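Local structure of 1,4-dihydroxy-6-naphtoate synthase (Archaeoglobus fulgidus, 1ZBM) at residues Ala54-Glu60 / Leu71-Tyr76; Glu60-Ala66 / Leu183-Arg189; Leu118-Val123 / Leu167-Trp173. The protein probably converts cyclic dehypoxanthine futalosine into 1,4-dihydroxy-6-naphthoate and dihydroxyacetone, a step of menaquinone biosynthesis. One frame throughout, in Å; residues are numbered along the deposited sequence.

Interaction 1: Ala54-Glu60 / Leu71-Tyr76; sequences AFNAEYE and LLDDKY
Residues 54-60 and 71-76 are packed loops, with Y76 opening a strand. CA of F55 lies 6.5 Å from CA of L72, and CA of A57 6.8 Å from CA of K75. A57 takes positive phi (56/47), so the chain turns there. Y76 N bonds back to L72 O at 3.1 Å.

The polar link centres on Y76, rotamer m, whose CA-to-CB bond points toward 54-60. Y76 OH donates to Y59 O at 2.7 Å. A water accepts from Y59 N at 3.1 Å and donates to Y76 OH at 2.9 Å. The hydroxyl thus holds Y59 O directly and Y59 N through the water. A54 O, 3.4 Å from Y76 CE2, and E60 O approach the edge of the Y76 ring.

The apolar contacts lie toward A54 and F55. A54 CB meets L72 CD2 at 3.6 Å. L72 CD2 also lies over one face of the F55 ring, 4.4 Å from F55 CE2. F55 CE1 is 3.7 Å from L71 CB.

This is loop-to-loop packing pinned by a buried tyrosine. It joins the loop after helix 47-53 to the one between helix 66-69 and strand 76-86. Y76 also packs on T62 and A187, and L72 on I64.

Interaction 2: Glu60-Ala66 / Leu183-Arg189; sequences EVTAISA and LGLNAIR
Strand 61-65 and residues 183-189 run antiparallel, with 151° between their directions and axes 4.5 Å apart at closest. T62/A187 and I64/L185 are hydrogen-bonded pairs. V61/I188, A63/N186 and S65/G184 are non-hydrogen-bonded pairs.

T62 N gives to A187 O and A187 N to T62 O, both at 2.9 Å. I64 N gives to L185 O at 2.8 Å, and L185 N to I64 O at 2.7 Å. At the ends, R189 N gives to E60 O at 2.8 Å and A66 N to L183 O at 2.9 Å. L183 O also accepts from OG1 of T114, a predicted substrate-binding residue.

The pair lies inside a mixed sheet of the periplasmic-binding-protein type. V61 and A63 bond on to strand 11-16. L183 and G184 form a classic beta bulge opposite S84.

E60 OE2 makes a long, weak salt bridge to R189 NH2 (3.5 Å). E60 OE1 accepts from R13 N, R189 NE bridges to D191 and R189 NH1 gives to A57 O. S65 N gives to N51 OD1, and A66 O accepts from Y261 OH. T62 OG1 donates to A63 O at 2.8 Å. I64 CG2 packs on A187 CB (3.7 Å) on one face, V61 CG2 on I188 CG1 (4.0 Å) on the other.

Interaction 3: Leu118-Val123 / Leu167-Trp173; sequences LLKLAV and LDLWDWW
Helix 118-122 crosses helix 169-173 at 61°, with axes 10.5 Å apart at closest. CA of L118 is 6.9 Å from CA of L169, and CA of A122 7.0 Å from CA of W172. D168 N-caps the second helix: its OD1 accepts from D171 N (3.2 Å) and, weakly, W170 N (3.0 Å).

W172 is the main bump. With chi1 t and chi2 87°, its indole lies flat against the first helix. A122 CB sits over the five-membered ring, 3.5 Å from its centroid, a CH-pi contact. L121 CB lies 3.4 Å from W172 CH2, and L118 CD2 3.8 Å from W172 CZ3.

L118 wedges between L169 and the rings of W172 and W173. Its CB meets L169 CD2 at 3.9 Å, its CD2 W173 CE3 at 4.1 Å. L167 CD1 fits among L119 CD1 (3.7 Å), V123 CG2 (3.9 Å) and A122 CB (4.3 Å).

The contact packs helix 114-122, begun by predicted substrate-binding T114, against helix 169-174 and edge strand 164-168 of the second mixed sheet. A water links them, accepting from W172 NE1 (3.0 Å) and donating weakly to A122 O (3.4 Å). The segments make no direct hydrogen bond; direct contact is apolar and rests on shape and burial.

From the N terminus, residues 54-60 come first and lead straight into strand 61-65. Interaction 1 closes a short loop when 71-76 returns against 54-60. Interaction 2 opens at 60-66, within that loop, and closes only at 183-189, so the two cross. They share E60 and touch: A57 O lies 3.1 Å from R189 NH1, a probable hydrogen bond, and L72 CD1 packs on I64 CD1. Interaction 3 opens and closes between the two segments of interaction 2. It ties helix 114-122 to helix 169-174 and to strand 164-168, an edge strand of the second sheet; its centre is about 22 Å from that of interaction 2. After it, helix 169-174 leads into strand 181-189, returning the chain to the first sheet.

Interaction 1: Ala54-Glu60 / Leu71-Tyr76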
loop_
_atom_site.group_PDB
_atom_site.type_symbol
_atom_site.label_atom_id
_atom_site.label_comp_id
_atom_site.label_asym_id
_atom_site.label_seq_id
_atom_site.Cartn_x
_atom_site.Cartn_y
_atom_site.Cartn_z
ATOM N N ALA A 54 -8.040 11.861 1.908
ATOM C CA ALA A 54 -7.328 12.096 3.160
ATOM C C ALA A 54 -6.956 13.568 3.335
ATOM O O ALA A 54 -6.594 14.002 4.433
ATOM C CB ALA A 54 -6.068 11.225 3.215
ATOM N N PHE A 55 -7.024 14.328 2.246
ATOM C CA PHE A 55 -6.699 15.753 2.277
ATOM C C PHE A 55 -7.819 16.554 2.927
ATOM O O PHE A 55 -7.675 17.746 3.161
ATOM C CB PHE A 55 -6.453 16.263 0.857
ATOM C CG PHE A 55 -5.096 15.927 0.327
ATOM C CD1 PHE A 55 -3.991 16.720 0.644
ATOM C CD2 PHE A 55 -4.909 14.789 -0.453
ATOM C CE1 PHE A 55 -2.718 16.374 0.196
ATOM C CE2 PHE A 55 -3.644 14.432 -0.906
ATOM C CZ PHE A 55 -2.545 15.224 -0.586
ATOM N N ASN A 56 -8.932 15.883 3.198
ATOM C CA ASN A 56 -10.069 16.508 3.833
ATOM C C ASN A 56 -10.318 15.889 5.224
ATOM O O ASN A 56 -11.263 16.262 5.930
ATOM C CB ASN A 56 -11.315 16.360 2.946
ATOM C CG ASN A 56 -11.197 17.120 1.620
ATOM O OD1 ASN A 56 -11.259 18.352 1.584
ATOM N ND2 ASN A 56 -11.023 16.381 0.530
ATOM N N ALA A 57 -9.461 14.952 5.624
ATOM C CA ALA A 57 -9.593 14.287 6.927
ATOM C C ALA A 57 -10.984 13.673 7.022
ATOM O O ALA A 57 -11.684 13.824 8.025
ATOM C CB ALA A 57 -9.379 15.284 8.060
ATOM N N GLU A 58 -11.361 12.974 5.955
ATOM C CA GLU A 58 -12.665 12.343 5.844
ATOM C C GLU A 58 -12.933 11.243 6.862
ATOM O O GLU A 58 -13.956 11.257 7.540
ATOM C CB GLU A 58 -12.831 11.774 4.438
ATOM C CG GLU A 58 -14.234 11.272 4.143
ATOM C CD GLU A 58 -15.062 12.277 3.365
ATOM O OE1 GLU A 58 -14.910 12.336 2.119
ATOM O OE2 GLU A 58 -15.853 13.024 3.997
ATOM N N TYR A 59 -12.025 10.281 6.969
ATOM C CA TYR A 59 -12.238 9.178 7.898
ATOM C C TYR A 59 -11.383 9.258 9.158
ATOM O O TYR A 59 -10.357 9.938 9.190
ATOM C CB TYR A 59 -11.979 7.850 7.183
ATOM C CG TYR A 59 -12.651 7.751 5.836
ATOM C CD1 TYR A 59 -14.042 7.724 5.721
ATOM C CD2 TYR A 59 -11.898 7.695 4.669
ATOM C CE1 TYR A 59 -14.659 7.643 4.471
ATOM C CE2 TYR A 59 -12.500 7.615 3.424
ATOM C CZ TYR A 59 -13.873 7.590 3.324
ATOM O OH TYR A 59 -14.458 7.514 2.078
ATOM N N GLU A 60 -11.829 8.566 10.201
ATOM C CA GLU A 60 -11.094 8.524 11.456
ATOM C C GLU A 60 -9.825 7.708 11.259
ATOM O O GLU A 60 -8.767 8.066 11.765
ATOM C CB GLU A 60 -11.928 7.875 12.560
ATOM C CG GLU A 60 -12.942 8.783 13.212
ATOM C CD GLU A 60 -14.248 8.892 12.450
ATOM O OE1 GLU A 60 -14.446 8.156 11.454
ATOM O OE2 GLU A 60 -15.088 9.717 12.870
ATOM N N LEU A 71 2.095 14.575 2.952
ATOM C CA LEU A 71 1.274 15.746 2.641
ATOM C C LEU A 71 0.049 15.886 3.560
ATOM O O LEU A 71 -0.847 16.692 3.290
ATOM C CB LEU A 71 0.808 15.694 1.178
ATOM C CG LEU A 71 1.844 15.852 0.063
ATOM C CD1 LEU A 71 1.265 15.381 -1.258
ATOM C CD2 LEU A 71 2.277 17.309 -0.036
ATOM N N LEU A 72 0.005 15.108 4.639
ATOM C CA LEU A 72 -1.117 15.182 5.565
ATOM C C LEU A 72 -0.799 14.703 6.980
ATOM O O LEU A 72 -1.673 14.226 7.706
ATOM C CB LEU A 72 -2.311 14.422 4.983
ATOM C CG LEU A 72 -1.944 13.109 4.305
ATOM C CD1 LEU A 72 -2.056 11.986 5.327
ATOM C CD2 LEU A 72 -2.863 12.851 3.121
ATOM N N ASP A 73 0.461 14.871 7.369
ATOM C CA ASP A 73 0.927 14.478 8.688
ATOM C C ASP A 73 0.541 15.530 9.737
ATOM O O ASP A 73 0.915 15.426 10.909
ATOM C CB ASP A 73 2.447 14.281 8.659
ATOM C CG ASP A 73 3.199 15.563 8.329
ATOM O OD1 ASP A 73 2.795 16.271 7.384
ATOM O OD2 ASP A 73 4.201 15.857 9.012
ATOM N N ASP A 74 -0.210 16.540 9.302
ATOM C CA ASP A 74 -0.686 17.599 10.189
ATOM C C ASP A 74 -1.998 17.188 10.859
ATOM O O ASP A 74 -2.255 17.506 12.025
ATOM C CB ASP A 74 -0.887 18.914 9.413
ATOM C CG ASP A 74 -1.805 18.764 8.205
ATOM O OD1 ASP A 74 -1.558 17.864 7.364
ATOM O OD2 ASP A 74 -2.775 19.559 8.072
ATOM N N LYS A 75 -2.824 16.469 10.111
ATOM C CA LYS A 75 -4.109 16.015 10.619
ATOM C C LYS A 75 -4.114 14.520 10.952
ATOM O O LYS A 75 -4.982 14.039 11.683
ATOM C CB LYS A 75 -5.203 16.315 9.592
ATOM C CG LYS A 75 -5.561 17.794 9.458
ATOM C CD LYS A 75 -6.011 18.376 10.795
ATOM C CE LYS A 75 -6.844 19.627 10.601
ATOM N NZ LYS A 75 -6.249 20.525 9.581
ATOM N N TYR A 76 -3.132 13.796 10.428
ATOM C CA TYR A 76 -3.036 12.359 10.640
ATOM C C TYR A 76 -1.691 11.931 11.204
ATOM O O TYR A 76 -0.687 12.607 10.994
ATOM C CB TYR A 76 -3.246 11.636 9.305
ATOM C CG TYR A 76 -4.684 11.540 8.832
ATOM C CD1 TYR A 76 -5.556 10.596 9.379
ATOM C CD2 TYR A 76 -5.171 12.389 7.837
ATOM C CE1 TYR A 76 -6.876 10.496 8.950
ATOM C CE2 TYR A 76 -6.488 12.301 7.400
ATOM C CZ TYR A 76 -7.338 11.352 7.963
ATOM O OH TYR A 76 -8.643 11.282 7.562
HETATM O O HOH W 1 -9.641 10.302 4.973
#

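Interaction 2: Glu60-Ala66 / Leu183-Arg189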
loop_
_atom_site.group_PDB
_atom_site.type_symbol
_atom_site.label_atom_id
_atom_site.label_comp_id
_atom_site.label_asym_id
_atom_site.label_seq_id
_atom_site.Cartn_x
_atom_site.Cartn_y
_atom_site.Cartn_z
ATOM N N GLU A 60 -11.829 8.566 10.201
ATOM C CA GLU A 60 -11.094 8.524 11.456
ATOM C C GLU A 60 -9.825 7.708 11.259
ATOM O O GLU A 60 -8.767 8.066 11.765
ATOM C CB GLU A 60 -11.928 7.875 12.560
ATOM C CG GLU A 60 -12.942 8.783 13.212
ATOM C CD GLU A 60 -14.248 8.892 12.450
ATOM O OE1 GLU A 60 -14.446 8.156 11.454
ATOM O OE2 GLU A 60 -15.088 9.717 12.870
ATOM N N VAL A 61 -9.943 6.601 10.534
ATOM C CA VAL A 61 -8.801 5.726 10.259
ATOM C C VAL A 61 -8.823 5.335 8.782
ATOM O O VAL A 61 -9.819 4.806 8.291
ATOM C CB VAL A 61 -8.858 4.416 11.089
ATOM C CG1 VAL A 61 -7.638 3.557 10.771
ATOM C CG2 VAL A 61 -8.911 4.723 12.581
ATOM N N THR A 62 -7.731 5.581 8.075
ATOM C CA THR A 62 -7.680 5.236 6.663
ATOM C C THR A 62 -6.326 4.718 6.213
ATOM O O THR A 62 -5.296 5.165 6.710
ATOM C CB THR A 62 -8.031 6.458 5.777
ATOM O OG1 THR A 62 -7.892 6.105 4.394
ATOM C CG2 THR A 62 -7.102 7.618 6.074
ATOM N N ALA A 63 -6.318 3.762 5.285
ATOM C CA ALA A 63 -5.049 3.266 4.761
ATOM C C ALA A 63 -4.567 4.444 3.922
ATOM O O ALA A 63 -5.364 5.306 3.553
ATOM C CB ALA A 63 -5.270 2.042 3.873
ATOM N N ILE A 64 -3.277 4.491 3.622
ATOM C CA ILE A 64 -2.742 5.594 2.832
ATOM C C ILE A 64 -1.272 5.374 2.507
ATOM O O ILE A 64 -0.499 4.943 3.359
ATOM C CB ILE A 64 -2.876 6.933 3.582
ATOM C CG1 ILE A 64 -2.450 8.086 2.674
ATOM C CG2 ILE A 64 -1.984 6.932 4.814
ATOM C CD1 ILE A 64 -2.596 9.441 3.312
ATOM N N SER A 65 -0.894 5.690 1.272
ATOM C CA SER A 65 0.481 5.542 0.805
ATOM C C SER A 65 1.448 6.355 1.659
ATOM O O SER A 65 1.103 7.443 2.114
ATOM C CB SER A 65 0.581 6.007 -0.651
ATOM O OG SER A 65 -0.213 5.203 -1.501
ATOM N N ALA A 66 2.655 5.842 1.882
ATOM C CA ALA A 66 3.616 6.600 2.681
ATOM C C ALA A 66 3.821 7.968 2.020
ATOM O O ALA A 66 3.869 8.991 2.699
ATOM C CB ALA A 66 4.951 5.853 2.786
ATOM N N LEU A 183 5.640 1.200 2.103
ATOM C CA LEU A 183 4.760 1.425 0.951
ATOM C C LEU A 183 3.389 1.981 1.325
ATOM O O LEU A 183 3.042 3.095 0.937
ATOM C CB LEU A 183 4.587 0.129 0.163
ATOM C CG LEU A 183 5.872 -0.423 -0.442
ATOM C CD1 LEU A 183 5.632 -1.841 -0.893
ATOM C CD2 LEU A 183 6.321 0.464 -1.609
ATOM N N GLY A 184 2.614 1.190 2.057
ATOM C CA GLY A 184 1.299 1.621 2.480
ATOM C C GLY A 184 1.306 1.763 3.985
ATOM O O GLY A 184 2.018 1.032 4.672
ATOM N N LEU A 185 0.527 2.695 4.514
ATOM C CA LEU A 185 0.492 2.897 5.959
ATOM C C LEU A 185 -0.929 2.994 6.501
ATOM O O LEU A 185 -1.874 3.311 5.777
ATOM C CB LEU A 185 1.225 4.191 6.314
ATOM C CG LEU A 185 2.661 4.426 5.849
ATOM C CD1 LEU A 185 3.007 5.892 6.064
ATOM C CD2 LEU A 185 3.627 3.527 6.604
ATOM N N ASN A 186 -1.082 2.722 7.786
ATOM C CA ASN A 186 -2.387 2.877 8.382
ATOM C C ASN A 186 -2.295 4.210 9.112
ATOM O O ASN A 186 -1.392 4.420 9.913
ATOM C CB ASN A 186 -2.711 1.747 9.355
ATOM C CG ASN A 186 -4.027 1.077 9.029
ATOM O OD1 ASN A 186 -4.660 0.452 9.886
ATOM N ND2 ASN A 186 -4.449 1.200 7.777
ATOM N N ALA A 187 -3.227 5.108 8.810
ATOM C CA ALA A 187 -3.237 6.439 9.389
ATOM C C ALA A 187 -4.478 6.719 10.243
ATOM O O ALA A 187 -5.605 6.408 9.842
ATOM C CB ALA A 187 -3.133 7.468 8.271
ATOM N N ILE A 188 -4.264 7.318 11.414
ATOM C CA ILE A 188 -5.365 7.652 12.315
ATOM C C ILE A 188 -5.399 9.158 12.600
ATOM O O ILE A 188 -4.390 9.748 12.977
ATOM C CB ILE A 188 -5.279 6.829 13.651
ATOM C CG1 ILE A 188 -6.459 7.169 14.570
ATOM C CG2 ILE A 188 -3.978 7.093 14.356
ATOM C CD1 ILE A 188 -6.588 6.218 15.739
ATOM N N ARG A 189 -6.574 9.762 12.404
ATOM C CA ARG A 189 -6.773 11.195 12.594
ATOM C C ARG A 189 -6.258 11.608 13.973
ATOM O O ARG A 189 -6.403 10.865 14.941
ATOM C CB ARG A 189 -8.266 11.541 12.410
ATOM C CG ARG A 189 -8.541 12.918 11.767
ATOM C CD ARG A 189 -9.958 13.044 11.164
ATOM N NE ARG A 189 -11.014 12.959 12.172
ATOM C CZ ARG A 189 -12.295 12.697 11.909
ATOM N NH1 ARG A 189 -12.700 12.491 10.658
ATOM N NH2 ARG A 189 -13.169 12.623 12.908
#

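Interaction 3: Leu118-Val123 / Leu167-Trp173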
loop_
_atom_site.group_PDB
_atom_site.type_symbol
_atom_site.label_atom_id
_atom_site.label_comp_id
_atom_site.label_asym_id
_atom_site.label_seq_id
_atom_site.Cartn_x
_atom_site.Cartn_y
_atom_site.Cartn_z
ATOM N N LEU A 118 8.791 6.883 -5.765
ATOM C CA LEU A 118 10.001 6.115 -6.079
ATOM C C LEU A 118 10.396 6.248 -7.558
ATOM O O LEU A 118 11.566 6.480 -7.880
ATOM C CB LEU A 118 9.806 4.631 -5.732
ATOM C CG LEU A 118 9.791 4.256 -4.251
ATOM C CD1 LEU A 118 9.263 2.830 -4.055
ATOM C CD2 LEU A 118 11.176 4.395 -3.694
ATOM N N LEU A 119 9.424 6.091 -8.449
ATOM C CA LEU A 119 9.684 6.205 -9.874
ATOM C C LEU A 119 10.248 7.592 -10.178
ATOM O O LEU A 119 11.264 7.721 -10.858
ATOM C CB LEU A 119 8.394 5.970 -10.672
ATOM C CG LEU A 119 8.465 6.075 -12.210
ATOM C CD1 LEU A 119 9.440 5.044 -12.749
ATOM C CD2 LEU A 119 7.078 5.856 -12.818
ATOM N N LYS A 120 9.592 8.627 -9.658
ATOM C CA LYS A 120 10.027 10.003 -9.859
ATOM C C LYS A 120 11.433 10.255 -9.313
ATOM O O LYS A 120 12.076 11.227 -9.692
ATOM C CB LYS A 120 9.017 10.960 -9.212
ATOM C CG LYS A 120 7.642 10.959 -9.903
ATOM C CD LYS A 120 6.521 11.351 -8.955
ATOM C CE LYS A 120 6.690 12.765 -8.444
ATOM N NZ LYS A 120 5.775 13.025 -7.292
ATOM N N LEU A 121 11.905 9.384 -8.424
ATOM C CA LEU A 121 13.248 9.513 -7.859
ATOM C C LEU A 121 14.264 8.720 -8.669
ATOM O O LEU A 121 15.428 9.083 -8.733
ATOM C CB LEU A 121 13.278 9.000 -6.420
ATOM C CG LEU A 121 12.648 9.867 -5.330
ATOM C CD1 LEU A 121 12.519 9.038 -4.076
ATOM C CD2 LEU A 121 13.509 11.104 -5.079
ATOM N N ALA A 122 13.827 7.626 -9.278
ATOM C CA ALA A 122 14.734 6.790 -10.059
ATOM C C ALA A 122 14.890 7.298 -11.493
ATOM O O ALA A 122 15.960 7.172 -12.076
ATOM C CB ALA A 122 14.233 5.344 -10.059
ATOM N N VAL A 123 13.816 7.857 -12.051
ATOM C CA VAL A 123 13.802 8.392 -13.417
ATOM C C VAL A 123 13.300 9.829 -13.301
ATOM O O VAL A 123 12.103 10.060 -13.136
ATOM C CB VAL A 123 12.838 7.586 -14.321
ATOM C CG1 VAL A 123 13.089 7.903 -15.791
ATOM C CG2 VAL A 123 13.005 6.097 -14.061
ATOM N N LEU A 167 12.419 -2.064 -14.483
ATOM C CA LEU A 167 12.878 -1.276 -13.331
ATOM C C LEU A 167 12.323 -1.940 -12.082
ATOM O O LEU A 167 11.105 -2.010 -11.887
ATOM C CB LEU A 167 12.376 0.180 -13.406
ATOM C CG LEU A 167 12.970 1.237 -12.452
ATOM C CD1 LEU A 167 12.189 2.552 -12.569
ATOM C CD2 LEU A 167 12.929 0.758 -11.016
ATOM N N ASP A 168 13.219 -2.439 -11.241
ATOM C CA ASP A 168 12.796 -3.075 -9.994
ATOM C C ASP A 168 12.998 -2.012 -8.914
ATOM O O ASP A 168 14.116 -1.776 -8.474
ATOM C CB ASP A 168 13.655 -4.319 -9.703
ATOM C CG ASP A 168 13.139 -5.125 -8.533
ATOM O OD1 ASP A 168 12.981 -4.545 -7.426
ATOM O OD2 ASP A 168 12.880 -6.342 -8.716
ATOM N N LEU A 169 11.907 -1.367 -8.515
ATOM C CA LEU A 169 11.951 -0.308 -7.527
ATOM C C LEU A 169 12.637 -0.701 -6.227
ATOM O O LEU A 169 13.230 0.148 -5.554
ATOM C CB LEU A 169 10.540 0.225 -7.258
ATOM C CG LEU A 169 9.949 0.984 -8.442
ATOM C CD1 LEU A 169 8.484 1.277 -8.203
ATOM C CD2 LEU A 169 10.725 2.275 -8.655
ATOM N N TRP A 170 12.576 -1.974 -5.860
ATOM C CA TRP A 170 13.255 -2.379 -4.645
ATOM C C TRP A 170 14.761 -2.371 -4.858
ATOM O O TRP A 170 15.503 -1.962 -3.971
ATOM C CB TRP A 170 12.825 -3.767 -4.164
ATOM C CG TRP A 170 13.824 -4.335 -3.192
ATOM C CD1 TRP A 170 14.855 -5.179 -3.485
ATOM C CD2 TRP A 170 13.954 -4.013 -1.799
ATOM N NE1 TRP A 170 15.620 -5.397 -2.370
ATOM C CE2 TRP A 170 15.092 -4.692 -1.318
ATOM C CE3 TRP A 170 13.222 -3.206 -0.913
ATOM C CZ2 TRP A 170 15.518 -4.601 0.019
ATOM C CZ3 TRP A 170 13.649 -3.114 0.418
ATOM C CH2 TRP A 170 14.787 -3.807 0.864
ATOM N N ASP A 171 15.232 -2.822 -6.018
ATOM C CA ASP A 171 16.676 -2.812 -6.237
ATOM C C ASP A 171 17.166 -1.381 -6.210
ATOM O O ASP A 171 18.251 -1.086 -5.702
ATOM C CB ASP A 171 17.057 -3.434 -7.575
ATOM C CG ASP A 171 16.710 -4.886 -7.647
ATOM O OD1 ASP A 171 16.858 -5.583 -6.617
ATOM O OD2 ASP A 171 16.296 -5.334 -8.739
ATOM N N TRP A 172 16.360 -0.485 -6.764
ATOM C CA TRP A 172 16.736 0.915 -6.788
ATOM C C TRP A 172 16.786 1.495 -5.382
ATOM O O TRP A 172 17.681 2.279 -5.062
ATOM C CB TRP A 172 15.751 1.732 -7.611
ATOM C CG TRP A 172 16.129 3.171 -7.629
ATOM C CD1 TRP A 172 16.980 3.779 -8.496
ATOM C CD2 TRP A 172 15.710 4.176 -6.695
ATOM N NE1 TRP A 172 17.119 5.105 -8.163
ATOM C CE2 TRP A 172 16.355 5.376 -7.059
ATOM C CE3 TRP A 172 14.857 4.174 -5.577
ATOM C CZ2 TRP A 172 16.170 6.574 -6.355
ATOM C CZ3 TRP A 172 14.672 5.364 -4.875
ATOM C CH2 TRP A 172 15.332 6.547 -5.268
ATOM N N TRP A 173 15.818 1.120 -4.550
ATOM C CA TRP A 173 15.758 1.628 -3.183
ATOM C C TRP A 173 16.876 1.062 -2.332
ATOM O O TRP A 173 17.435 1.755 -1.484
ATOM C CB TRP A 173 14.408 1.294 -2.549
ATOM C CG TRP A 173 14.393 1.342 -1.045
ATOM C CD1 TRP A 173 14.609 0.299 -0.182
ATOM C CD2 TRP A 173 14.065 2.477 -0.229
ATOM N NE1 TRP A 173 14.418 0.715 1.122
ATOM C CE2 TRP A 173 14.085 2.042 1.116
ATOM C CE3 TRP A 173 13.747 3.817 -0.507
ATOM C CZ2 TRP A 173 13.798 2.900 2.180
ATOM C CZ3 TRP A 173 13.462 4.676 0.558
ATOM C CH2 TRP A 173 13.490 4.208 1.884
HETATM O O HOH W 2 18.389 7.404 -9.712
#